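Local coordinates for LPG0439 HIT-related domain-containing protein (Legionella pneumophila subsp. pneumophila, PDB 5L0L) that is of unknown function but carries a HIT-related domain, so it may act on nucleotides or related phosphate compounds, as many members of the HIT superfamily do, at residues H14-Y19 / E122-L127; D45-R50 / L154-I159; K189-V194 / V209-K214. One frame throughout, in Å; residues are numbered along the deposited sequence.

Interaction 1: residues H14-Y19 / E122-L127; sequences HWSIDY and EEPSML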
loop_
_atom_site.group_PDB
_atom_site.type_symbol
_atom_site.label_atom_id
_atom_site.label_comp_id
_atom_site.label_asym_id
_atom_site.label_seq_id
_atom_site.Cartn_x
_atom_site.Cartn_y
_atom_site.Cartn_z
ATOM N N HIS A 14 5.027 9.933 -24.991
ATOM C CA HIS A 14 4.739 8.687 -24.280
ATOM C C HIS A 14 3.821 9.020 -23.080
ATOM O O HIS A 14 4.042 10.014 -22.374
ATOM C CB HIS A 14 6.052 8.034 -23.817
ATOM C CG HIS A 14 5.891 6.656 -23.258
ATOM N ND1 HIS A 14 5.873 6.399 -21.903
ATOM C CD2 HIS A 14 5.766 5.453 -23.869
ATOM C CE1 HIS A 14 5.721 5.102 -21.703
ATOM N NE2 HIS A 14 5.666 4.504 -22.880
ATOM N N TRP A 15 2.786 8.205 -22.887
ATOM C CA TRP A 15 1.762 8.423 -21.840
ATOM C C TRP A 15 2.328 8.657 -20.415
ATOM O O TRP A 15 1.706 9.324 -19.590
ATOM C CB TRP A 15 0.725 7.266 -21.835
ATOM C CG TRP A 15 1.317 5.918 -21.597
ATOM C CD1 TRP A 15 1.675 4.996 -22.546
ATOM C CD2 TRP A 15 1.648 5.335 -20.321
ATOM N NE1 TRP A 15 2.210 3.877 -21.939
ATOM C CE2 TRP A 15 2.204 4.054 -20.577
ATOM C CE3 TRP A 15 1.529 5.772 -18.989
ATOM C CZ2 TRP A 15 2.643 3.202 -19.550
ATOM C CZ3 TRP A 15 1.961 4.924 -17.959
ATOM C CH2 TRP A 15 2.514 3.649 -18.251
ATOM N N SER A 16 3.498 8.081 -20.126
ATOM C CA SER A 16 4.195 8.279 -18.839
ATOM C C SER A 16 4.626 9.734 -18.570
ATOM O O SER A 16 4.773 10.134 -17.412
ATOM C CB SER A 16 5.433 7.370 -18.772
ATOM O OG SER A 16 6.378 7.768 -19.764
ATOM N N ILE A 17 4.857 10.497 -19.636
ATOM C CA ILE A 17 5.262 11.893 -19.521
ATOM C C ILE A 17 4.046 12.772 -19.783
ATOM O O ILE A 17 3.744 13.649 -18.969
ATOM C CB ILE A 17 6.458 12.223 -20.466
ATOM C CG1 ILE A 17 7.683 11.366 -20.065
ATOM C CG2 ILE A 17 6.786 13.727 -20.440
ATOM C CD1 ILE A 17 8.909 11.529 -20.941
ATOM N N ASP A 18 3.338 12.519 -20.890
ATOM C CA ASP A 18 2.093 13.244 -21.222
ATOM C C ASP A 18 0.930 12.565 -20.484
ATOM O O ASP A 18 -0.019 12.040 -21.098
ATOM C CB ASP A 18 1.866 13.286 -22.742
ATOM C CG ASP A 18 0.704 14.208 -23.157
ATOM O OD1 ASP A 18 0.188 15.003 -22.329
ATOM O OD2 ASP A 18 0.294 14.120 -24.333
ATOM N N TYR A 19 1.019 12.588 -19.158
ATOM C CA TYR A 19 0.117 11.777 -18.318
ATOM C C TYR A 19 -1.327 12.246 -18.274
ATOM O O TYR A 19 -2.218 11.427 -17.923
ATOM C CB TYR A 19 0.655 11.656 -16.890
ATOM C CG TYR A 19 0.522 12.905 -16.038
ATOM C CD1 TYR A 19 1.514 13.895 -16.019
ATOM C CD2 TYR A 19 -0.590 13.072 -15.217
ATOM C CE1 TYR A 19 1.376 15.025 -15.219
ATOM C CE2 TYR A 19 -0.734 14.186 -14.432
ATOM C CZ TYR A 19 0.246 15.156 -14.423
ATOM O OH TYR A 19 0.051 16.245 -13.615
ATOM N N GLU A 122 8.487 -0.447 -23.016
ATOM C CA GLU A 122 7.068 -0.023 -23.100
ATOM C C GLU A 122 6.613 0.822 -21.917
ATOM O O GLU A 122 5.709 1.639 -22.049
ATOM C CB GLU A 122 6.123 -1.232 -23.184
ATOM C CG GLU A 122 6.481 -2.274 -24.240
ATOM C CD GLU A 122 7.171 -3.496 -23.650
ATOM O OE1 GLU A 122 6.463 -4.517 -23.446
ATOM O OE2 GLU A 122 8.405 -3.439 -23.377
ATOM N N GLU A 123 7.228 0.616 -20.755
ATOM C CA GLU A 123 6.768 1.262 -19.539
ATOM C C GLU A 123 7.954 1.575 -18.603
ATOM O O GLU A 123 8.620 0.650 -18.114
ATOM C CB GLU A 123 5.749 0.318 -18.872
ATOM C CG GLU A 123 5.156 0.816 -17.565
ATOM C CD GLU A 123 3.982 -0.029 -17.086
ATOM O OE1 GLU A 123 3.403 -0.812 -17.888
ATOM O OE2 GLU A 123 3.630 0.091 -15.899
ATOM N N PRO A 124 8.221 2.863 -18.342
ATOM C CA PRO A 124 9.266 3.141 -17.350
ATOM C C PRO A 124 8.799 2.696 -15.967
ATOM O O PRO A 124 7.582 2.642 -15.715
ATOM C CB PRO A 124 9.414 4.654 -17.392
ATOM C CG PRO A 124 8.121 5.161 -17.938
ATOM C CD PRO A 124 7.632 4.099 -18.887
ATOM N N SER A 125 9.750 2.357 -15.100
ATOM C CA SER A 125 9.470 2.200 -13.697
ATOM C C SER A 125 9.357 3.601 -13.085
ATOM O O SER A 125 10.282 4.421 -13.206
ATOM C CB SER A 125 10.551 1.369 -13.014
ATOM O OG SER A 125 10.406 1.375 -11.602
HETATM N N MSE A 126 8.202 3.869 -12.473
HETATM C CA MSE A 126 7.910 5.131 -11.801
HETATM C C MSE A 126 7.539 4.825 -10.383
HETATM O O MSE A 126 6.999 3.735 -10.094
HETATM C CB MSE A 126 6.703 5.797 -12.452
HETATM C CG MSE A 126 6.916 6.128 -13.904
HETATM SE SE MSE A 126 5.147 6.744 -14.587
HETATM C CE MSE A 126 4.695 5.071 -15.455
ATOM N N LEU A 127 7.802 5.738 -9.464
ATOM C CA LEU A 127 7.330 5.563 -8.079
ATOM C C LEU A 127 5.825 5.872 -8.071
ATOM O O LEU A 127 5.417 6.973 -8.371
ATOM C CB LEU A 127 8.060 6.484 -7.123
ATOM C CG LEU A 127 7.628 6.473 -5.653
ATOM C CD1 LEU A 127 7.844 5.118 -5.022
ATOM C CD2 LEU A 127 8.355 7.581 -4.902
#

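Interaction 2: residues D45-R50 / L154-I159; sequences DCRGYR and LMFDLI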
loop_
_atom_site.group_PDB
_atom_site.type_symbol
_atom_site.label_atom_id
_atom_site.label_comp_id
_atom_site.label_asym_id
_atom_site.label_seq_id
_atom_site.Cartn_x
_atom_site.Cartn_y
_atom_site.Cartn_z
ATOM N N ASP A 45 -8.990 0.894 -16.102
ATOM C CA ASP A 45 -9.761 0.065 -15.210
ATOM C C ASP A 45 -10.560 0.954 -14.255
ATOM O O ASP A 45 -9.985 1.607 -13.390
ATOM C CB ASP A 45 -8.821 -0.861 -14.423
ATOM C CG ASP A 45 -9.572 -1.935 -13.640
ATOM O OD1 ASP A 45 -10.799 -2.140 -13.846
ATOM O OD2 ASP A 45 -8.908 -2.600 -12.813
ATOM N N CYS A 46 -11.888 0.937 -14.419
ATOM C CA CYS A 46 -12.796 1.724 -13.591
ATOM C C CYS A 46 -13.239 1.025 -12.339
ATOM O O CYS A 46 -13.851 1.660 -11.473
ATOM C CB CYS A 46 -14.048 2.137 -14.389
ATOM S SG CYS A 46 -15.141 0.809 -14.908
ATOM N N ARG A 47 -12.928 -0.271 -12.198
ATOM C CA ARG A 47 -13.381 -1.009 -11.015
ATOM C C ARG A 47 -12.849 -0.372 -9.722
ATOM O O ARG A 47 -11.666 0.009 -9.636
ATOM C CB ARG A 47 -12.936 -2.459 -11.046
ATOM C CG ARG A 47 -13.481 -3.243 -12.245
ATOM C CD ARG A 47 -12.940 -4.649 -12.282
ATOM N NE ARG A 47 -11.479 -4.613 -12.332
ATOM C CZ ARG A 47 -10.657 -5.476 -11.738
ATOM N NH1 ARG A 47 -11.111 -6.529 -11.073
ATOM N NH2 ARG A 47 -9.365 -5.294 -11.844
ATOM N N GLY A 48 -13.724 -0.280 -8.728
ATOM C CA GLY A 48 -13.387 0.288 -7.437
ATOM C C GLY A 48 -13.019 1.779 -7.465
ATOM O O GLY A 48 -12.441 2.279 -6.503
ATOM N N TYR A 49 -13.368 2.466 -8.544
ATOM C CA TYR A 49 -12.923 3.836 -8.798
ATOM C C TYR A 49 -11.402 3.960 -8.614
ATOM O O TYR A 49 -10.931 4.873 -7.952
ATOM C CB TYR A 49 -13.679 4.841 -7.890
ATOM C CG TYR A 49 -15.191 4.723 -7.801
ATOM C CD1 TYR A 49 -15.970 4.250 -8.870
ATOM C CD2 TYR A 49 -15.851 5.094 -6.651
ATOM C CE1 TYR A 49 -17.347 4.159 -8.762
ATOM C CE2 TYR A 49 -17.234 5.060 -6.550
ATOM C CZ TYR A 49 -17.983 4.585 -7.592
ATOM O OH TYR A 49 -19.329 4.492 -7.478
ATOM N N ARG A 50 -10.636 3.010 -9.179
ATOM C CA ARG A 50 -9.183 2.999 -9.008
ATOM C C ARG A 50 -8.550 4.337 -9.365
ATOM O O ARG A 50 -8.872 4.909 -10.438
ATOM C CB ARG A 50 -8.543 1.946 -9.902
ATOM C CG ARG A 50 -8.526 0.550 -9.375
ATOM C CD ARG A 50 -7.992 -0.400 -10.454
ATOM N NE ARG A 50 -6.552 -0.292 -10.610
ATOM C CZ ARG A 50 -5.783 -1.201 -11.235
ATOM N NH1 ARG A 50 -6.317 -2.245 -11.866
ATOM N NH2 ARG A 50 -4.463 -1.035 -11.245
ATOM N N LEU A 154 -13.240 -10.854 -0.882
ATOM C CA LEU A 154 -12.479 -11.457 -1.974
ATOM C C LEU A 154 -11.316 -10.537 -2.339
ATOM O O LEU A 154 -11.415 -9.314 -2.168
ATOM C CB LEU A 154 -13.358 -11.661 -3.202
ATOM C CG LEU A 154 -14.574 -12.570 -2.979
ATOM C CD1 LEU A 154 -15.462 -12.592 -4.211
ATOM C CD2 LEU A 154 -14.105 -13.967 -2.595
HETATM N N MSE A 155 -10.250 -11.114 -2.864
HETATM C CA MSE A 155 -9.118 -10.334 -3.373
HETATM C C MSE A 155 -9.446 -9.527 -4.626
HETATM O O MSE A 155 -9.953 -10.070 -5.597
HETATM C CB MSE A 155 -7.955 -11.283 -3.708
HETATM C CG MSE A 155 -6.669 -10.593 -4.166
HETATM SE SE MSE A 155 -5.763 -9.811 -2.617
HETATM C CE MSE A 155 -5.080 -11.449 -1.848
ATOM N N PHE A 156 -9.122 -8.239 -4.612
ATOM C CA PHE A 156 -9.223 -7.371 -5.787
ATOM C C PHE A 156 -7.951 -7.541 -6.619
ATOM O O PHE A 156 -6.846 -7.283 -6.129
ATOM C CB PHE A 156 -9.382 -5.924 -5.336
ATOM C CG PHE A 156 -9.747 -4.957 -6.441
ATOM C CD1 PHE A 156 -8.847 -4.648 -7.448
ATOM C CD2 PHE A 156 -10.980 -4.327 -6.445
ATOM C CE1 PHE A 156 -9.170 -3.724 -8.458
ATOM C CE2 PHE A 156 -11.305 -3.418 -7.443
ATOM C CZ PHE A 156 -10.408 -3.105 -8.434
ATOM N N ASP A 157 -8.070 -8.042 -7.842
ATOM C CA ASP A 157 -6.889 -8.290 -8.665
ATOM C C ASP A 157 -6.605 -7.059 -9.514
ATOM O O ASP A 157 -7.434 -6.679 -10.343
ATOM C CB ASP A 157 -7.063 -9.535 -9.552
ATOM C CG ASP A 157 -5.729 -10.067 -10.055
ATOM O OD1 ASP A 157 -4.892 -9.311 -10.638
ATOM O OD2 ASP A 157 -5.459 -11.268 -9.833
ATOM N N LEU A 158 -5.442 -6.429 -9.299
ATOM C CA LEU A 158 -5.074 -5.218 -10.034
ATOM C C LEU A 158 -4.635 -5.476 -11.481
ATOM O O LEU A 158 -4.511 -4.514 -12.244
ATOM C CB LEU A 158 -4.007 -4.398 -9.286
ATOM C CG LEU A 158 -4.496 -3.835 -7.951
ATOM C CD1 LEU A 158 -3.325 -3.301 -7.150
ATOM C CD2 LEU A 158 -5.569 -2.745 -8.085
ATOM N N ILE A 159 -4.417 -6.749 -11.825
ATOM C CA ILE A 159 -4.174 -7.249 -13.173
ATOM C C ILE A 159 -2.713 -7.031 -13.537
ATOM O O ILE A 159 -2.301 -5.902 -13.795
ATOM C CB ILE A 159 -5.052 -6.632 -14.302
ATOM C CG1 ILE A 159 -6.528 -6.588 -13.967
ATOM C CG2 ILE A 159 -4.866 -7.446 -15.604
ATOM C CD1 ILE A 159 -7.158 -7.916 -13.588
HETATM O O HOH W 1 -2.137 -2.320 -12.408
#

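Interaction 3: residues K189-V194 / V209-K214; sequences KLAEYV and VTIHDK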
loop_
_atom_site.group_PDB
_atom_site.type_symbol
_atom_site.label_atom_id
_atom_site.label_comp_id
_atom_site.label_asym_id
_atom_site.label_seq_id
_atom_site.Cartn_x
_atom_site.Cartn_y
_atom_site.Cartn_z
ATOM N N LYS A 189 -14.883 16.126 -3.722
ATOM C CA LYS A 189 -14.651 15.587 -2.391
ATOM C C LYS A 189 -13.243 15.967 -1.901
ATOM O O LYS A 189 -13.064 16.283 -0.736
ATOM C CB LYS A 189 -14.865 14.067 -2.340
ATOM C CG LYS A 189 -16.310 13.616 -2.540
ATOM C CD LYS A 189 -17.257 14.218 -1.548
ATOM C CE LYS A 189 -18.678 13.658 -1.593
ATOM N NZ LYS A 189 -19.492 14.621 -0.785
ATOM N N LEU A 190 -12.268 15.965 -2.792
ATOM C CA LEU A 190 -10.918 16.372 -2.421
ATOM C C LEU A 190 -10.866 17.850 -2.060
ATOM O O LEU A 190 -10.275 18.231 -1.030
ATOM C CB LEU A 190 -9.942 16.050 -3.546
ATOM C CG LEU A 190 -8.480 16.455 -3.314
ATOM C CD1 LEU A 190 -7.914 15.843 -2.056
ATOM C CD2 LEU A 190 -7.670 16.103 -4.547
ATOM N N ALA A 191 -11.513 18.677 -2.888
ATOM C CA ALA A 191 -11.519 20.126 -2.641
ATOM C C ALA A 191 -12.214 20.418 -1.313
ATOM O O ALA A 191 -11.722 21.259 -0.539
ATOM C CB ALA A 191 -12.160 20.887 -3.787
ATOM N N GLU A 192 -13.311 19.716 -1.026
ATOM C CA GLU A 192 -13.990 19.876 0.273
ATOM C C GLU A 192 -13.080 19.479 1.425
ATOM O O GLU A 192 -13.001 20.163 2.461
ATOM C CB GLU A 192 -15.277 19.066 0.329
ATOM C CG GLU A 192 -16.386 19.678 -0.512
ATOM C CD GLU A 192 -17.583 18.786 -0.742
ATOM O OE1 GLU A 192 -17.544 17.580 -0.468
ATOM O OE2 GLU A 192 -18.602 19.295 -1.244
ATOM N N TYR A 193 -12.419 18.351 1.248
ATOM C CA TYR A 193 -11.565 17.822 2.315
ATOM C C TYR A 193 -10.435 18.778 2.647
ATOM O O TYR A 193 -10.100 18.972 3.833
ATOM C CB TYR A 193 -11.008 16.420 1.996
ATOM C CG TYR A 193 -10.327 15.843 3.223
ATOM C CD1 TYR A 193 -11.078 15.425 4.327
ATOM C CD2 TYR A 193 -8.944 15.827 3.335
ATOM C CE1 TYR A 193 -10.469 14.941 5.479
ATOM C CE2 TYR A 193 -8.328 15.350 4.480
ATOM C CZ TYR A 193 -9.077 14.901 5.541
ATOM O OH TYR A 193 -8.448 14.430 6.696
ATOM N N VAL A 194 -9.837 19.361 1.627
ATOM C CA VAL A 194 -8.725 20.302 1.816
ATOM C C VAL A 194 -9.125 21.560 2.631
ATOM O O VAL A 194 -8.255 22.173 3.267
ATOM C CB VAL A 194 -8.162 20.709 0.444
ATOM C CG1 VAL A 194 -7.324 21.969 0.498
ATOM C CG2 VAL A 194 -7.372 19.575 -0.152
ATOM N N VAL A 209 -2.476 21.179 -2.631
ATOM C CA VAL A 209 -3.285 20.484 -3.609
ATOM C C VAL A 209 -3.761 21.488 -4.662
ATOM O O VAL A 209 -4.310 22.528 -4.299
ATOM C CB VAL A 209 -4.520 19.889 -2.909
ATOM C CG1 VAL A 209 -5.430 19.206 -3.913
ATOM C CG2 VAL A 209 -4.111 18.951 -1.789
ATOM N N THR A 210 -3.539 21.178 -5.939
ATOM C CA THR A 210 -4.109 21.922 -7.051
ATOM C C THR A 210 -4.988 20.976 -7.906
ATOM O O THR A 210 -4.470 20.087 -8.602
ATOM C CB THR A 210 -3.003 22.531 -7.940
ATOM O OG1 THR A 210 -2.152 23.344 -7.129
ATOM C CG2 THR A 210 -3.594 23.411 -9.046
ATOM N N ILE A 211 -6.297 21.210 -7.887
ATOM C CA ILE A 211 -7.249 20.428 -8.679
ATOM C C ILE A 211 -6.989 20.709 -10.151
ATOM O O ILE A 211 -6.766 21.855 -10.521
ATOM C CB ILE A 211 -8.705 20.814 -8.379
ATOM C CG1 ILE A 211 -9.070 20.556 -6.918
ATOM C CG2 ILE A 211 -9.674 20.102 -9.335
ATOM C CD1 ILE A 211 -8.999 19.132 -6.447
ATOM N N HIS A 212 -7.002 19.680 -10.983
ATOM C CA HIS A 212 -6.806 19.825 -12.421
ATOM C C HIS A 212 -8.081 20.350 -13.095
ATOM O O HIS A 212 -9.102 19.702 -13.034
ATOM C CB HIS A 212 -6.453 18.478 -13.046
ATOM C CG HIS A 212 -6.256 18.529 -14.531
ATOM N ND1 HIS A 212 -5.057 18.882 -15.104
ATOM C CD2 HIS A 212 -7.090 18.250 -15.560
ATOM C CE1 HIS A 212 -5.153 18.814 -16.420
ATOM N NE2 HIS A 212 -6.385 18.447 -16.723
ATOM N N ASP A 213 -8.021 21.517 -13.734
ATOM C CA ASP A 213 -9.157 21.997 -14.539
ATOM C C ASP A 213 -9.222 21.237 -15.868
ATOM O O ASP A 213 -8.223 21.149 -16.580
ATOM C CB ASP A 213 -9.052 23.508 -14.822
ATOM C CG ASP A 213 -9.198 24.346 -13.565
ATOM O OD1 ASP A 213 -9.665 23.823 -12.533
ATOM O OD2 ASP A 213 -8.842 25.546 -13.597
ATOM N N LYS A 214 -10.384 20.666 -16.174
ATOM C CA LYS A 214 -10.607 19.994 -17.472
ATOM C C LYS A 214 -10.314 20.938 -18.661
ATOM O O LYS A 214 -10.645 22.131 -18.617
ATOM C CB LYS A 214 -12.043 19.468 -17.586
ATOM C CG LYS A 214 -12.208 17.985 -17.324
ATOM C CD LYS A 214 -13.533 17.486 -17.901
ATOM C CE LYS A 214 -13.729 15.987 -17.662
ATOM N NZ LYS A 214 -12.767 15.171 -18.434
#

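Interaction 1: residues H14-Y19 / E122-L127
His14 NE2 donates a hydrogen bond to the backbone oxygen Glu122 O at 3.0 Å. The bond is bent, with an N-H...O angle of 143°. The oxygen lies at the edge of the imidazole, near its plane, while NE2 sits well above the carbonyl plane. The other ring nitrogen, His14 ND1, is hydrogen-bonded to Ser16 OG at 2.6 Å. Ser16 OG stands between its own backbone N and carbonyl carbon (chi1 65°), where it meets ND1. With both nitrogens engaged, the ring is fixed in rotation.

Van der Waals contacts fill the rest. His14 and Pro124 meet tip to tip, with His14 CE1 3.5 Å from Pro124 CD. Ser16 CB touches Pro124 CG at 3.6 Å. The six-membered part of the Trp15 indole meets selenomethionine Met126, CZ3 to CE at 3.7 Å. The Met126 chain is bent at its last torsion (chi3 -101°), which places CE by the ring. Glu123 CG comes to the indole edge, 3.9 Å from Trp15 CH2.

Phe67 packs on both Pro124 and Met126. The contact joins the loop after strand 3-5 to the lead-in of strand 128-134, which begins with His128; its sequence is consistent with a divergent, incomplete form of the HIT histidine motif.

Interaction 2: residues D45-R50 / L154-I159
Leu158 O is gripped by Arg50 NH1 at 2.9 Å and by water 1, which also accepts from Arg50 NH2. Leu158 CD2 lies over the centre of the same guanidinium, 3.5 Å from Arg50 CZ. Arg47 makes the second polar link, with NH2 2.8 Å from Asp157 O. This bond is fairly straight (164°), and the donor is nearly in line with the C=O bond.

Asp45 holds both arginines. Arg47 grips it side-on, with NE to OD1 at 3.0 Å and NH2 to OD2. Arg50 NH1 takes the anti lone pair of OD2 at 2.8 Å, completing a salt-bridge network. Asp45 OD1 also accepts from Arg47 N in an Asx turn.

The Arg47 guanidinium lies flat on Phe156, centres 4.6 Å apart and planes at 30°. At the edge of the Phe156 ring, CZ meets Arg47 O at 3.6 Å.

Met155 and Asp157 pack against the second subunit. Strand 128-134 lies on one side of the contact, where its Trp132 packs on Arg50, Phe156 and Leu158, and helix 176-194 lies under Tyr49.

Interaction 3: residues K189-V194 / V209-K214
Helix 189-194 and strand 209-211 run nearly antiparallel, their axes 9.6 Å apart at closest and their directions 147° apart. No hydrogen bond joins them, and all the contacts between side chains are apolar. The CA atoms of Ala191 and Ile211 lie 7.4 Å apart, and one helical turn on Val194 faces Val209.

Leu190 carries the more buried part. Its CG is anti to the backbone N (chi1 179°), which turns CG toward the strand, 4.2 Å from both Val209 CG1 and Ile211 CD1. The CD2 branch does most of the touching. Leu190 CD2 reaches Ile211 CD1 at 3.8 Å. The same methyl lies 3.9 Å from Val209 CG1, between the ends of two strand residues whose CB atoms both point to the helix. Leu190 and Ile211 lie alongside, pointing opposite ways, while Leu190 and Val209 meet at a slant. The Ile211 chain is folded rather than extended (chi2 -62°), which sets CD1 against Leu190.

This is helix-on-sheet packing at one margin of the antiparallel sheet. Strand 207-211 is an outermost strand of that sheet within the chain and pairs with strand 25-31. The C-terminal end of helix 176-194 lies against its face, and helix 197-203 makes the connection between the two. Leu190 also packs on Ile26 and Ala27 of strand 25-31, and Val209 on Leu85 of helix 73-92.

Further along the helix, Val194 and Val209 meet by single methyls, CG2 to CG2 at 3.7 Å. Val194 packs on Phe199 of helix 197-203 as well. At the more exposed side, Ala191 CB makes a looser contact with Ile211 CG1 at 4.4 Å. Thr210 points away from the helix, between the two residues that face it.

In the fold
Interactions 1 and 2 alternate along the chain. Segments 45-50 and 122-127 lead into strands 51-58 and 128-134, which are neighbours in the six-stranded sheet. Arg50 of interaction 2 packs on His130 and Trp132 of strand 128-134. The two contacts have centres 21 Å apart and nearest atoms about 9 Å apart. A sulfate lies about 4 Å from the Glu123 side chain, and a sulfate, not necessarily the same one, about 5 Å from that of Arg50. Such ions probably come from the crystallisation liquor, though they can mark pockets. Interaction 3 closes later in the sequence. Its centre is 23 Å from each of the others, and its nearest atoms are about 6 Å from interaction 1.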